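Local coordinates for MAR1 Ribonuclease (Caenorhabditis elegans, PDB 2B34), which is probably a hydrolase of the isochorismatase family, possibly acting as a ribonuclease, at residues L17-L22 with T54-Q59; E24-N29 with K62-T67; I109-C114 with D134-R139. All coordinates share one frame; numbering follows the deposited sequence.

Interaction 1: residues L17-L22 with T54-Q59; sequences LFVCDL and TIVTEQ
T54 starts the pairing beside L17: its methyl CG2 lies 4.1 Å from L17 CD2, the two side chains running side by side on one face of the sheet. I55 N donates to L17 O and I55 O accepts from V19 N, each at 2.8 Å, the regular alternation of two parallel neighbouring strands in the beta-alpha-beta unit that crosses over through helix 33-49. On the opposite face CB of I55 sits over the F18 ring, 4.1 Å from the centroid and offset toward the rim, while CG1 reaches F18 CE1. V56 returns to the L17 face, where CG2 packs on V19 CB. T57 N bonds to V19 O, and then the pattern changes because D21 has positive phi (61°) and leaves the strand. T57 O is gripped by D21 N (3.0 Å) and by a water (2.8 Å). With OG1 between the backbone N and the carbonyl carbon (chi1 60°), T57 donates to D21 OD1 at 2.9 Å, from above the carboxylate plane. The E58 carboxylate is hydrogen-bonded to T67 and H66. Q59 packs its CB 3.4 Å from D21 OD2, which also forms a salt bridge with K84. A buried aspartate orientated by a threonine beside a lysine is consistent with the family's active site, usually an aspartate, a lysine and a cysteine; C114, joined to C20 by a disulfide, would probably be the cysteine.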
loop_
_atom_site.group_PDB
_atom_site.type_symbol
_atom_site.label_atom_id
_atom_site.label_comp_id
_atom_site.label_asym_id
_atom_site.label_seq_id
_atom_site.Cartn_x
_atom_site.Cartn_y
_atom_site.Cartn_z
ATOM N N LEU A 17 -15.822 0.812 -21.653
ATOM C CA LEU A 17 -14.452 1.297 -21.738
ATOM C C LEU A 17 -14.435 2.808 -21.915
ATOM O O LEU A 17 -15.001 3.343 -22.867
ATOM C CB LEU A 17 -13.689 0.608 -22.873
ATOM C CG LEU A 17 -12.264 1.107 -23.168
ATOM C CD1 LEU A 17 -11.275 0.834 -22.014
ATOM C CD2 LEU A 17 -11.759 0.492 -24.462
ATOM N N PHE A 18 -13.782 3.486 -20.980
ATOM C CA PHE A 18 -13.603 4.927 -21.057
ATOM C C PHE A 18 -12.159 5.239 -21.462
ATOM O O PHE A 18 -11.211 4.837 -20.783
ATOM C CB PHE A 18 -13.966 5.580 -19.717
ATOM C CG PHE A 18 -15.434 5.938 -19.575
ATOM C CD1 PHE A 18 -16.435 5.103 -20.073
ATOM C CD2 PHE A 18 -15.812 7.104 -18.909
ATOM C CE1 PHE A 18 -17.785 5.438 -19.931
ATOM C CE2 PHE A 18 -17.158 7.448 -18.762
ATOM C CZ PHE A 18 -18.144 6.614 -19.277
ATOM N N VAL A 19 -12.007 5.940 -22.583
ATOM C CA VAL A 19 -10.698 6.373 -23.077
ATOM C C VAL A 19 -10.595 7.880 -22.871
ATOM O O VAL A 19 -11.243 8.653 -23.588
ATOM C CB VAL A 19 -10.523 6.051 -24.592
ATOM C CG1 VAL A 19 -9.144 6.477 -25.093
ATOM C CG2 VAL A 19 -10.781 4.568 -24.879
ATOM N N CYS A 20 -9.797 8.317 -21.900
ATOM C CA CYS A 20 -9.763 9.757 -21.631
ATOM C C CYS A 20 -8.526 10.505 -22.099
ATOM O O CYS A 20 -7.389 10.221 -21.686
ATOM C CB CYS A 20 -10.223 10.126 -20.198
ATOM S SG CYS A 20 -9.075 10.826 -19.012
ATOM N N ASP A 21 -8.783 11.421 -23.027
ATOM C CA ASP A 21 -7.871 12.499 -23.370
ATOM C C ASP A 21 -6.505 12.045 -23.899
ATOM O O ASP A 21 -5.504 12.739 -23.728
ATOM C CB ASP A 21 -7.743 13.466 -22.175
ATOM C CG ASP A 21 -9.093 14.051 -21.745
ATOM O OD1 ASP A 21 -10.107 13.810 -22.438
ATOM O OD2 ASP A 21 -9.152 14.746 -20.709
ATOM N N LEU A 22 -6.479 10.891 -24.563
ATOM C CA LEU A 22 -5.255 10.402 -25.191
ATOM C C LEU A 22 -5.034 11.076 -26.545
ATOM O O LEU A 22 -5.229 10.475 -27.607
ATOM C CB LEU A 22 -5.269 8.873 -25.301
ATOM C CG LEU A 22 -4.916 8.136 -24.002
ATOM C CD1 LEU A 22 -5.224 6.651 -24.112
ATOM C CD2 LEU A 22 -3.462 8.353 -23.613
ATOM N N THR A 54 -17.812 1.674 -25.789
ATOM C CA THR A 54 -16.621 2.502 -25.625
ATOM C C THR A 54 -17.006 3.975 -25.700
ATOM O O THR A 54 -17.819 4.369 -26.540
ATOM C CB THR A 54 -15.550 2.173 -26.695
ATOM O OG1 THR A 54 -15.235 0.775 -26.643
ATOM C CG2 THR A 54 -14.271 2.976 -26.463
ATOM N N ILE A 55 -16.418 4.770 -24.807
ATOM C CA ILE A 55 -16.598 6.219 -24.769
ATOM C C ILE A 55 -15.221 6.884 -24.801
ATOM O O ILE A 55 -14.320 6.498 -24.061
ATOM C CB ILE A 55 -17.363 6.673 -23.482
ATOM C CG1 ILE A 55 -18.741 5.995 -23.367
ATOM C CG2 ILE A 55 -17.463 8.209 -23.404
ATOM C CD1 ILE A 55 -19.844 6.587 -24.265
ATOM N N VAL A 56 -15.067 7.885 -25.664
ATOM C CA VAL A 56 -13.818 8.630 -25.782
ATOM C C VAL A 56 -14.077 10.108 -25.491
ATOM O O VAL A 56 -15.032 10.688 -26.010
ATOM C CB VAL A 56 -13.187 8.482 -27.198
ATOM C CG1 VAL A 56 -11.815 9.159 -27.269
ATOM C CG2 VAL A 56 -13.068 7.016 -27.597
ATOM N N THR A 57 -13.236 10.706 -24.649
ATOM C CA THR A 57 -13.260 12.157 -24.457
ATOM C C THR A 57 -11.979 12.801 -24.968
ATOM O O THR A 57 -10.908 12.184 -24.950
ATOM C CB THR A 57 -13.468 12.580 -22.977
ATOM O OG1 THR A 57 -12.407 12.059 -22.161
ATOM C CG2 THR A 57 -14.828 12.110 -22.452
ATOM N N GLU A 58 -12.105 14.047 -25.416
ATOM C CA GLU A 58 -10.957 14.865 -25.786
ATOM C C GLU A 58 -11.023 16.201 -25.046
ATOM O O GLU A 58 -12.037 16.903 -25.105
ATOM C CB GLU A 58 -10.906 15.080 -27.303
ATOM C CG GLU A 58 -10.915 13.784 -28.109
ATOM C CD GLU A 58 -10.874 13.999 -29.611
ATOM O OE1 GLU A 58 -11.258 15.090 -30.077
ATOM O OE2 GLU A 58 -10.458 13.061 -30.329
ATOM N N GLN A 59 -9.950 16.525 -24.330
ATOM C CA GLN A 59 -9.836 17.784 -23.599
ATOM C C GLN A 59 -9.425 18.896 -24.550
ATOM O O GLN A 59 -8.414 18.777 -25.243
ATOM C CB GLN A 59 -8.811 17.659 -22.462
ATOM C CG GLN A 59 -8.480 18.969 -21.719
ATOM C CD GLN A 59 -9.521 19.373 -20.681
ATOM O OE1 GLN A 59 -9.525 20.509 -20.203
ATOM N NE2 GLN A 59 -10.393 18.445 -20.316
HETATM O O HOH W 1 -8.979 10.495 -26.187
#

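Interaction 2: residues E24-N29 with K62-T67; sequences EKFASN and KGLGHT
The F26 ring takes methyl CD2 of L64 obliquely at CE2 and CZ, 3.5 Å from CZ, and F33 of helix 33-49 touches the same side chain. The other flat group, the imidazole of H66, hangs on a CB that points away from the 24-29 segment, with E58 holding its ND1. Two surface loops at the end of the parallel sheet of this alpha/beta fold meet here: one follows strand 15-20 with a 3-10 segment and a type I turn from F26 to N29, the other leaves the short helix 61-64. G65 is where that helix breaks; its positive phi (73°) suits glycine, a CB here would crowd E24 OE1, and the break brings H66 alongside E24. There E24 N donates to H66 O at 3.0 Å, and H66 N gives a weak bond to E24 OE1 at 3.4 Å, the glutamate chain running extended beyond CG and its CG lying 3.3 Å from H66 O. One residue on, K25 N bonds to L64 O at 3.2 Å, tilted 35° from the carbonyl plane, while CB and CG of the lysine lie against the same oxygen. K25 serves two successive carbonyls at the helix end, whose oxygens its positive charge would probably favour. The lysine chain bends at chi2, chi3 and chi4 to carry NZ to 3.0 Å from G63 O, nearly in line with the C=O bond.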
loop_
_atom_site.group_PDB
_atom_site.type_symbol
_atom_site.label_atom_id
_atom_site.label_comp_id
_atom_site.label_asym_id
_atom_site.label_seq_id
_atom_site.Cartn_x
_atom_site.Cartn_y
_atom_site.Cartn_z
ATOM N N GLU A 24 -3.031 13.996 -29.325
ATOM C CA GLU A 24 -1.776 14.219 -30.031
ATOM C C GLU A 24 -0.756 15.106 -29.313
ATOM O O GLU A 24 0.406 14.725 -29.192
ATOM C CB GLU A 24 -2.077 14.739 -31.440
ATOM C CG GLU A 24 -2.696 13.669 -32.349
ATOM C CD GLU A 24 -3.410 14.235 -33.570
ATOM O OE1 GLU A 24 -3.907 15.384 -33.518
ATOM O OE2 GLU A 24 -3.490 13.510 -34.583
ATOM N N LYS A 25 -1.193 16.261 -28.819
ATOM C CA LYS A 25 -0.292 17.237 -28.194
ATOM C C LYS A 25 0.309 16.802 -26.850
ATOM O O LYS A 25 1.165 17.491 -26.301
ATOM C CB LYS A 25 -0.996 18.588 -28.034
ATOM C CG LYS A 25 -1.086 19.419 -29.309
ATOM C CD LYS A 25 0.229 20.146 -29.588
ATOM C CE LYS A 25 -0.008 21.568 -30.099
ATOM N NZ LYS A 25 -0.414 22.503 -29.000
ATOM N N PHE A 26 -0.141 15.665 -26.331
ATOM C CA PHE A 26 0.386 15.117 -25.083
ATOM C C PHE A 26 1.594 14.217 -25.306
ATOM O O PHE A 26 2.283 13.860 -24.347
ATOM C CB PHE A 26 -0.678 14.282 -24.383
ATOM C CG PHE A 26 -1.713 15.081 -23.660
ATOM C CD1 PHE A 26 -1.440 15.629 -22.410
ATOM C CD2 PHE A 26 -2.986 15.244 -24.205
ATOM C CE1 PHE A 26 -2.409 16.352 -21.726
ATOM C CE2 PHE A 26 -3.962 15.960 -23.527
ATOM C CZ PHE A 26 -3.672 16.516 -22.286
ATOM N N ALA A 27 1.834 13.842 -26.563
ATOM C CA ALA A 27 2.827 12.812 -26.909
ATOM C C ALA A 27 4.194 12.982 -26.256
ATOM O O ALA A 27 4.805 12.005 -25.830
ATOM C CB ALA A 27 2.977 12.682 -28.426
ATOM N N SER A 28 4.666 14.219 -26.176
ATOM C CA SER A 28 6.012 14.479 -25.688
ATOM C C SER A 28 6.039 14.888 -24.211
ATOM O O SER A 28 7.106 15.127 -23.653
ATOM C CB SER A 28 6.704 15.522 -26.574
ATOM O OG SER A 28 6.338 16.836 -26.203
ATOM N N ASN A 29 4.869 14.942 -23.579
ATOM C CA ASN A 29 4.765 15.393 -22.189
ATOM C C ASN A 29 4.183 14.354 -21.242
ATOM O O ASN A 29 3.692 14.710 -20.180
ATOM C CB ASN A 29 3.913 16.670 -22.087
ATOM C CG ASN A 29 4.255 17.694 -23.142
ATOM O OD1 ASN A 29 3.790 17.608 -24.287
ATOM N ND2 ASN A 29 5.055 18.681 -22.766
ATOM N N LYS A 62 -9.101 21.957 -29.528
ATOM C CA LYS A 62 -8.619 23.119 -30.279
ATOM C C LYS A 62 -7.143 23.403 -29.982
ATOM O O LYS A 62 -6.381 23.779 -30.875
ATOM C CB LYS A 62 -9.475 24.351 -29.966
ATOM C CG LYS A 62 -9.152 25.570 -30.823
ATOM C CD LYS A 62 -10.065 26.739 -30.512
ATOM C CE LYS A 62 -9.649 27.983 -31.300
ATOM N NZ LYS A 62 -8.261 28.428 -30.950
ATOM N N GLY A 63 -6.745 23.218 -28.728
ATOM C CA GLY A 63 -5.359 23.433 -28.325
ATOM C C GLY A 63 -4.553 22.154 -28.192
ATOM O O GLY A 63 -3.337 22.159 -28.383
ATOM N N LEU A 64 -5.233 21.055 -27.878
ATOM C CA LEU A 64 -4.556 19.802 -27.547
ATOM C C LEU A 64 -4.630 18.758 -28.668
ATOM O O LEU A 64 -4.035 17.681 -28.566
ATOM C CB LEU A 64 -5.106 19.237 -26.226
ATOM C CG LEU A 64 -4.802 19.954 -24.898
ATOM C CD1 LEU A 64 -5.320 21.386 -24.840
ATOM C CD2 LEU A 64 -5.386 19.174 -23.743
ATOM N N GLY A 65 -5.348 19.088 -29.740
ATOM C CA GLY A 65 -5.524 18.170 -30.862
ATOM C C GLY A 65 -6.472 17.036 -30.521
ATOM O O GLY A 65 -7.138 17.061 -29.482
ATOM N N HIS A 66 -6.511 16.027 -31.385
ATOM C CA HIS A 66 -7.480 14.942 -31.268
ATOM C C HIS A 66 -6.862 13.616 -30.816
ATOM O O HIS A 66 -5.640 13.476 -30.779
ATOM C CB HIS A 66 -8.219 14.774 -32.601
ATOM C CG HIS A 66 -8.950 16.008 -33.037
ATOM N ND1 HIS A 66 -10.124 16.423 -32.447
ATOM C CD2 HIS A 66 -8.663 16.925 -33.991
ATOM C CE1 HIS A 66 -10.533 17.540 -33.023
ATOM N NE2 HIS A 66 -9.664 17.867 -33.962
ATOM N N THR A 67 -7.720 12.653 -30.476
ATOM C CA THR A 67 -7.296 11.296 -30.119
ATOM C C THR A 67 -6.275 10.750 -31.127
ATOM O O THR A 67 -6.477 10.849 -32.342
ATOM C CB THR A 67 -8.514 10.332 -30.019
ATOM O OG1 THR A 67 -9.469 10.852 -29.087
ATOM C CG2 THR A 67 -8.093 8.934 -29.567
#

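Interaction 3: residues I109-C114 with D134-R139; sequences IEAHVC and DAVSSR
H112 reaches S138 with one ring nitrogen. From CB, held with CG between the backbone N and the carbonyl carbon (chi1 66°), this torsion swings the ring over to S138. CG is still 4.1 Å from S138 OG. ND1 then meets that hydroxyl at the ring edge, 3.0 Å away and near the ring plane, in a hydrogen bond that either atom could donate. CE1 lies 3.7 Å from S138 OG, and NE2, at the tip, hydrogen-bonds to E162 of the second subunit. The methyl CG2 of V113 lies over the ring's centre on one face, 3.5 Å above the plane. An alanine in place of H112 would probably leave both S138 OG and E162 of the second subunit without this bridging partner.

The ring belongs to the loop between strand 103-109 and helix 114-124, the start of a beta-alpha-beta crossover that returns through strand 128-137. A type I turn from E110 to V113, with V113 at the N-cap position, leads into the helix. Inside the turn A111 points its CB at the returning chain and wedges it between S138 OG and V136 CG1; the V136 contact, at 3.4 Å, is tight for two carbons. A111 N donates to S137 O at 3.1 Å, lying 46° above the carbonyl plane. I109 CG2 rests near the same oxygen, while S137 OG is hydrogen-bonded to K31 O.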
loop_
_atom_site.group_PDB
_atom_site.type_symbol
_atom_site.label_atom_id
_atom_site.label_comp_id
_atom_site.label_asym_id
_atom_site.label_seq_id
_atom_site.Cartn_x
_atom_site.Cartn_y
_atom_site.Cartn_z
ATOM N N ILE A 109 -5.025 9.646 -19.805
ATOM C CA ILE A 109 -3.972 10.492 -19.249
ATOM C C ILE A 109 -4.359 11.702 -18.433
ATOM O O ILE A 109 -5.505 12.163 -18.464
ATOM C CB ILE A 109 -2.924 10.917 -20.298
ATOM C CG1 ILE A 109 -3.605 11.451 -21.560
ATOM C CG2 ILE A 109 -1.940 9.766 -20.562
ATOM C CD1 ILE A 109 -2.670 12.124 -22.500
ATOM N N GLU A 110 -3.327 12.255 -17.797
ATOM C CA GLU A 110 -3.410 12.930 -16.521
ATOM C C GLU A 110 -4.068 11.946 -15.547
ATOM O O GLU A 110 -5.250 12.053 -15.204
ATOM C CB GLU A 110 -4.082 14.314 -16.605
ATOM C CG GLU A 110 -5.399 14.375 -17.372
ATOM C CD GLU A 110 -5.906 15.771 -17.599
ATOM O OE1 GLU A 110 -5.074 16.701 -17.662
ATOM O OE2 GLU A 110 -7.142 15.939 -17.734
ATOM N N ALA A 111 -3.266 10.956 -15.152
ATOM C CA ALA A 111 -3.634 9.975 -14.136
ATOM C C ALA A 111 -4.130 10.671 -12.872
ATOM O O ALA A 111 -5.072 10.215 -12.236
ATOM C CB ALA A 111 -2.443 9.074 -13.811
ATOM N N HIS A 112 -3.500 11.795 -12.540
ATOM C CA HIS A 112 -3.799 12.551 -11.325
ATOM C C HIS A 112 -4.763 13.709 -11.576
ATOM O O HIS A 112 -5.031 14.504 -10.671
ATOM C CB HIS A 112 -2.496 13.080 -10.730
ATOM C CG HIS A 112 -1.813 14.092 -11.595
ATOM N ND1 HIS A 112 -1.346 13.798 -12.860
ATOM C CD2 HIS A 112 -1.528 15.399 -11.382
ATOM C CE1 HIS A 112 -0.800 14.880 -13.385
ATOM N NE2 HIS A 112 -0.898 15.864 -12.508
ATOM N N VAL A 113 -5.269 13.816 -12.804
ATOM C CA VAL A 113 -6.229 14.870 -13.161
ATOM C C VAL A 113 -7.510 14.280 -13.787
ATOM O O VAL A 113 -8.423 13.945 -13.038
ATOM C CB VAL A 113 -5.585 16.006 -14.014
ATOM C CG1 VAL A 113 -6.515 17.198 -14.120
ATOM C CG2 VAL A 113 -4.253 16.447 -13.416
ATOM N N CYS A 114 -7.578 14.131 -15.118
ATOM C CA CYS A 114 -8.764 13.536 -15.786
ATOM C C CYS A 114 -9.127 12.183 -15.209
ATOM O O CYS A 114 -10.279 11.952 -14.861
ATOM C CB CYS A 114 -8.593 13.377 -17.315
ATOM S SG CYS A 114 -9.964 12.444 -18.184
ATOM N N ASP A 134 -1.206 0.063 -16.629
ATOM C CA ASP A 134 -0.249 0.052 -17.737
ATOM C C ASP A 134 -0.749 0.795 -18.989
ATOM O O ASP A 134 -0.106 0.771 -20.046
ATOM C CB ASP A 134 0.239 -1.371 -18.056
ATOM C CG ASP A 134 -0.892 -2.381 -18.257
ATOM O OD1 ASP A 134 -2.059 -2.101 -17.915
ATOM O OD2 ASP A 134 -0.595 -3.486 -18.756
ATOM N N ALA A 135 -1.888 1.467 -18.847
ATOM C CA ALA A 135 -2.473 2.275 -19.909
ATOM C C ALA A 135 -2.838 3.663 -19.372
ATOM O O ALA A 135 -3.545 4.435 -20.034
ATOM C CB ALA A 135 -3.694 1.573 -20.489
ATOM N N VAL A 136 -2.342 3.971 -18.172
ATOM C CA VAL A 136 -2.597 5.245 -17.486
ATOM C C VAL A 136 -1.268 5.859 -17.020
ATOM O O VAL A 136 -0.438 5.173 -16.416
ATOM C CB VAL A 136 -3.579 5.061 -16.290
ATOM C CG1 VAL A 136 -3.645 6.313 -15.411
ATOM C CG2 VAL A 136 -4.979 4.704 -16.783
ATOM N N SER A 137 -1.063 7.141 -17.315
ATOM C CA SER A 137 0.187 7.820 -16.965
ATOM C C SER A 137 0.035 9.342 -16.786
ATOM O O SER A 137 -1.040 9.895 -17.017
ATOM C CB SER A 137 1.264 7.509 -18.009
ATOM O OG SER A 137 2.541 7.885 -17.538
ATOM N N SER A 138 1.127 9.994 -16.377
ATOM C CA SER A 138 1.177 11.445 -16.165
ATOM C C SER A 138 2.479 12.015 -16.725
ATOM O O SER A 138 3.355 11.263 -17.149
ATOM C CB SER A 138 1.110 11.776 -14.668
ATOM O OG SER A 138 -0.094 11.331 -14.078
ATOM N N ARG A 139 2.608 13.343 -16.700
ATOM C CA ARG A 139 3.862 14.014 -17.056
ATOM C C ARG A 139 4.964 13.683 -16.043
ATOM O O ARG A 139 6.115 13.463 -16.413
ATOM C CB ARG A 139 3.651 15.531 -17.171
ATOM C CG ARG A 139 4.917 16.332 -17.470
ATOM C CD ARG A 139 4.626 17.804 -17.794
ATOM N NE ARG A 139 3.929 18.488 -16.703
ATOM C CZ ARG A 139 4.049 19.783 -16.420
ATOM N NH1 ARG A 139 4.852 20.559 -17.142
ATOM N NH2 ARG A 139 3.369 20.301 -15.403
#

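How the interactions relate
The three contacts gather where the loops leave the parallel sheet, their centres 12 to 14 Å apart. Interactions 1 and 2 alternate along the chain, 17-22, 24-29, 54-59, 62-67, so the loops of interaction 2 continue the paired strands of interaction 1; E58 ties the two together. Interaction 3 comes later in the sequence, on strands 103-109 and 128-137 of the same sheet. It joins interaction 1 by the C20-C114 disulfide and by a probable hydrogen bond between C20 O and I109 N, and interaction 2 where F26 packs on I109. Interaction 3 also faces the second subunit, through H112 and R139, linking this strand-end region to the assembly.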